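Local coordinates for protein adenosine kinase (Trypanosoma brucei brucei, PDB 4N08) that probably phosphorylates adenosine to AMP with ATP and magnesium, as a pfkB-family kinase of the purine salvage pathway, at residues S22-D27 and M57-Y62; V90-D95 and L141-H146. All coordinates share one frame; numbering follows the deposited sequence.

Interaction 1: S22-D27 and M57-Y62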
# COMPACT_ATOMS: atom_id res chain seq x y z
N SER A 22 8.51 16.08 -1.83
CA SER A 22 9.58 15.83 -0.87
C SER A 22 10.73 16.83 -1.01
O SER A 22 11.20 17.10 -2.11
CB SER A 22 10.13 14.44 -1.06
OG SER A 22 10.57 14.35 -2.38
N ALA A 23 11.18 17.35 0.13
CA ALA A 23 12.37 18.21 0.14
C ALA A 23 13.09 18.12 1.46
O ALA A 23 12.48 17.94 2.52
CB ALA A 23 12.01 19.66 -0.13
N HIS A 24 14.40 18.31 1.36
CA HIS A 24 15.21 18.58 2.53
C HIS A 24 14.87 19.95 2.95
O HIS A 24 14.91 20.86 2.12
CB HIS A 24 16.67 18.55 2.21
CG HIS A 24 17.13 17.20 1.82
ND1 HIS A 24 17.47 16.24 2.75
CD2 HIS A 24 17.28 16.63 0.60
CE1 HIS A 24 17.83 15.14 2.12
NE2 HIS A 24 17.72 15.35 0.82
N VAL A 25 14.58 20.07 4.25
CA VAL A 25 14.16 21.33 4.86
C VAL A 25 14.88 21.58 6.16
O VAL A 25 15.39 20.66 6.80
CB VAL A 25 12.65 21.38 5.16
CG1 VAL A 25 11.88 21.11 3.93
CG2 VAL A 25 12.25 20.34 6.20
N SER A 26 14.87 22.83 6.58
CA SER A 26 15.54 23.22 7.83
C SER A 26 14.67 22.82 9.03
O SER A 26 13.46 22.57 8.88
CB SER A 26 15.86 24.71 7.83
OG SER A 26 14.71 25.49 8.12
N ASP A 27 15.31 22.71 10.20
CA ASP A 27 14.57 22.58 11.48
C ASP A 27 13.51 23.70 11.69
O ASP A 27 12.39 23.45 12.18
CB ASP A 27 15.54 22.54 12.66
CG ASP A 27 16.25 21.21 12.78
OD1 ASP A 27 16.21 20.41 11.82
OD2 ASP A 27 16.83 20.92 13.86
N MET A 57 11.52 25.21 -2.07
CA MET A 57 12.82 24.66 -1.70
C MET A 57 13.49 24.26 -3.03
O MET A 57 12.88 23.61 -3.85
CB MET A 57 12.74 23.44 -0.74
CG MET A 57 12.15 23.70 0.64
SD MET A 57 13.05 25.00 1.49
CE MET A 57 14.73 24.34 1.41
N PRO A 58 14.74 24.68 -3.24
CA PRO A 58 15.36 24.41 -4.52
C PRO A 58 15.55 22.93 -4.83
O PRO A 58 15.79 22.58 -5.99
CB PRO A 58 16.71 25.11 -4.42
CG PRO A 58 16.52 26.21 -3.40
CD PRO A 58 15.45 25.72 -2.46
N ASN A 59 15.47 22.09 -3.81
CA ASN A 59 15.73 20.65 -3.96
C ASN A 59 14.45 19.82 -4.07
O ASN A 59 14.52 18.62 -4.27
CB ASN A 59 16.59 20.14 -2.81
CG ASN A 59 15.80 19.90 -1.54
OD1 ASN A 59 15.44 18.77 -1.26
ND2 ASN A 59 15.57 20.96 -0.74
N VAL A 60 13.28 20.46 -3.99
CA VAL A 60 12.02 19.71 -4.04
C VAL A 60 11.92 18.69 -5.17
O VAL A 60 12.30 18.96 -6.31
CB VAL A 60 10.76 20.56 -4.21
CG1 VAL A 60 9.63 19.90 -3.47
CG2 VAL A 60 10.95 21.95 -3.69
N ARG A 61 11.36 17.55 -4.84
CA ARG A 61 11.05 16.52 -5.80
C ARG A 61 9.58 16.09 -5.70
O ARG A 61 8.98 16.12 -4.62
CB ARG A 61 11.97 15.33 -5.64
CG ARG A 61 13.04 15.29 -6.69
CD ARG A 61 14.25 16.10 -6.33
NE ARG A 61 14.72 17.03 -7.39
CZ ARG A 61 15.94 17.58 -7.43
NH1 ARG A 61 16.86 17.27 -6.49
NH2 ARG A 61 16.27 18.43 -8.40
N TYR A 62 9.03 15.71 -6.86
CA TYR A 62 7.66 15.23 -6.98
C TYR A 62 7.66 13.79 -7.48
O TYR A 62 8.11 13.49 -8.58
CB TYR A 62 6.89 16.12 -7.96
CG TYR A 62 6.99 17.58 -7.61
CD1 TYR A 62 8.08 18.37 -8.06
CD2 TYR A 62 6.03 18.18 -6.77
CE1 TYR A 62 8.18 19.72 -7.72
CE2 TYR A 62 6.14 19.52 -6.42
CZ TYR A 62 7.20 20.28 -6.90
OH TYR A 62 7.27 21.61 -6.55

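Interaction 2: V90-D95 and L141-H146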
# COMPACT_ATOMS: atom_id res chain seq x y z
N VAL A 90 -5.50 1.60 -10.04
CA VAL A 90 -6.74 2.37 -10.00
C VAL A 90 -6.84 3.21 -8.72
O VAL A 90 -6.63 2.71 -7.58
CB VAL A 90 -7.97 1.42 -10.16
CG1 VAL A 90 -9.27 2.17 -10.00
CG2 VAL A 90 -7.93 0.69 -11.51
N GLY A 91 -7.18 4.49 -8.91
CA GLY A 91 -7.45 5.40 -7.81
C GLY A 91 -7.99 6.71 -8.34
O GLY A 91 -8.18 6.87 -9.55
N CYS A 92 -8.27 7.66 -7.46
CA CYS A 92 -8.83 8.91 -7.91
C CYS A 92 -7.89 10.12 -7.69
O CYS A 92 -7.52 10.44 -6.56
CB CYS A 92 -10.13 9.11 -7.19
SG CYS A 92 -11.02 10.53 -7.78
N ILE A 93 -7.51 10.78 -8.78
CA ILE A 93 -6.80 12.06 -8.69
C ILE A 93 -7.72 13.17 -9.22
O ILE A 93 -8.92 12.94 -9.43
CB ILE A 93 -5.43 12.01 -9.41
CG1 ILE A 93 -5.60 11.64 -10.88
CG2 ILE A 93 -4.55 10.99 -8.73
CD1 ILE A 93 -4.38 11.79 -11.76
N ALA A 94 -7.15 14.37 -9.39
CA ALA A 94 -7.80 15.52 -10.02
C ALA A 94 -6.99 15.92 -11.21
O ALA A 94 -5.82 15.58 -11.33
CB ALA A 94 -7.88 16.70 -9.05
N ASP A 95 -7.60 16.70 -12.08
CA ASP A 95 -6.88 17.12 -13.26
C ASP A 95 -6.20 18.48 -12.99
O ASP A 95 -6.72 19.55 -13.37
CB ASP A 95 -7.80 17.14 -14.48
CG ASP A 95 -7.08 16.73 -15.72
OD1 ASP A 95 -5.99 17.31 -15.98
OD2 ASP A 95 -7.55 15.82 -16.41
N LEU A 141 -5.47 13.78 1.79
CA LEU A 141 -6.03 12.80 0.83
C LEU A 141 -6.69 13.43 -0.43
O LEU A 141 -6.70 12.82 -1.49
CB LEU A 141 -7.03 11.88 1.52
CG LEU A 141 -6.54 10.56 2.13
CD1 LEU A 141 -6.39 9.56 1.00
CD2 LEU A 141 -5.26 10.72 2.95
N GLY A 142 -7.23 14.64 -0.33
CA GLY A 142 -7.71 15.29 -1.52
C GLY A 142 -8.66 14.41 -2.30
O GLY A 142 -9.56 13.81 -1.73
N ALA A 143 -8.46 14.34 -3.61
CA ALA A 143 -9.29 13.56 -4.54
C ALA A 143 -9.43 12.03 -4.26
O ALA A 143 -10.39 11.35 -4.78
CB ALA A 143 -8.70 13.72 -5.95
N ALA A 144 -8.43 11.47 -3.58
CA ALA A 144 -8.41 10.04 -3.38
C ALA A 144 -9.70 9.61 -2.69
O ALA A 144 -10.20 8.53 -2.97
CB ALA A 144 -7.20 9.61 -2.58
N ASN A 145 -10.24 10.47 -1.82
CA ASN A 145 -11.44 10.17 -1.07
C ASN A 145 -12.70 10.10 -1.86
O ASN A 145 -13.75 9.68 -1.34
CB ASN A 145 -11.62 11.18 0.07
CG ASN A 145 -10.83 10.78 1.32
OD1 ASN A 145 -10.45 9.62 1.49
ND2 ASN A 145 -10.56 11.75 2.20
N HIS A 146 -12.62 10.49 -3.12
CA HIS A 146 -13.82 10.67 -3.95
C HIS A 146 -13.93 9.69 -5.10
O HIS A 146 -14.67 9.96 -6.06
CB HIS A 146 -13.84 12.11 -4.48
CG HIS A 146 -14.00 13.12 -3.40
ND1 HIS A 146 -12.94 13.82 -2.87
CD2 HIS A 146 -15.09 13.50 -2.69
CE1 HIS A 146 -13.38 14.63 -1.92
NE2 HIS A 146 -14.68 14.45 -1.78
O HOH W 1 -8.71 6.85 -4.59

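Interaction 1: S22-D27 and M57-Y62
The imidazole of His24 and the carboxamide of Asn59 meet with their planes 42° apart, OD1 of Asn59 lying at the edge of the ring near its plane, 3.4 Å from CD2 of His24. His24 ends strand 18-24 and Asn59 sits in the type I turn, Met57 to Val60, that leads into strand 61-65, at one border of the five-stranded small sheet, the lid of the pfkB (ribokinase-like) fold. The amide is doubly anchored on the backbone of His24. His24 N donates to OD1 of Asn59 at 2.9 Å, in the carbonyl plane and on a lone pair, while ND2 of Asn59 donates to an in-plane lone pair of His24 O, an atom somewhat tilted from the Asn59 amide plane. With two bonds on one main-chain residue, the rotation of the amide is fixed. Asn59 CG, between the backbone N and carbonyl carbon (chi1 79°), swings the amide across to strand 18-24. Ala23 CB packs on Met57 CB at 3.9 Å, and the bent methionine chain brings CE to His24 O. Past the turn, Ser22 and Arg61 form an antiparallel hydrogen-bonded pair, Ser22 N to Arg61 O and Arg61 N to Ser22 O each 2.8 Å and nearly straight. On its other side, strand 18-24 bonds to strand 125-131 through Ala23. Arg61 O also accepts from Ser22 OG, at 3.3 Å and 51° above the carbonyl plane.

Interaction 2: V90-D95 and L141-H146
Cys92 and Ala143 carry the closest approach, SG and CB of Cys92 lying 3.2 and 3.3 Å from Ala143 O. The contact joins strand 87-94 of the large, mostly parallel sheet of the ribokinase-like fold to a 3-10 turn, 143-145, in the loop that follows strand 134-140. The thiol reaches the turn because SG stands anti to the backbone N of Cys92 (chi1 -174°), placing it also 4.0 Å from the carbonyl carbon of His146. In return the methyl of Ala143 presses on the strand backbone, with its CB 3.5 Å from C of Ile93, and beyond that it faces the methyl of Ala94. Cys92 O lies against the turn at the CA of Ala144, a CA-H...O contact of 3.3 Å with 129° at the hydrogen.

The next shell sets the positions of both partners. Within the turn, Ala144 N bonds to Leu141 O and His146 N to Ala143 O, while Gly142, at a positive phi of 53°, is tied by its N to the carboxylate of Asp140. The strand is held by backbone bonds from Ile93 to Glu116 and Thr118, and Ser123 OG bonds to Ala94 N. Asn16, an adenosine-binding residue, touches Ala144 and Leu141. A water bridges the two segments close to this point, accepting from Cys92 N at 3.0 Å from its oxygen and donating to Ala144 O at 2.8 Å.

Interactions 1 and 2 do not touch: their centres are 24 Å apart and their nearest atoms about 13 Å. They are in series along the chain and serve different sheets, 22-27 with 57-62 closing one border of the lid and 141-146 packing against strand 87-94 of the large sheet. Strand 134-140, a lid strand, leads into the turn of interaction 2. Interaction 2 abuts the adenosine-binding residue Asn16, the side chain of Ala144 being about 4 Å from that of Asn16 and about 8 Å from that of Phe172. Interaction 1 is a surface contact at the end of the strand that carries Asp20; the side chain of Ser22 is about 5 Å from that of Asp20 and about 10 Å from that of Asn70.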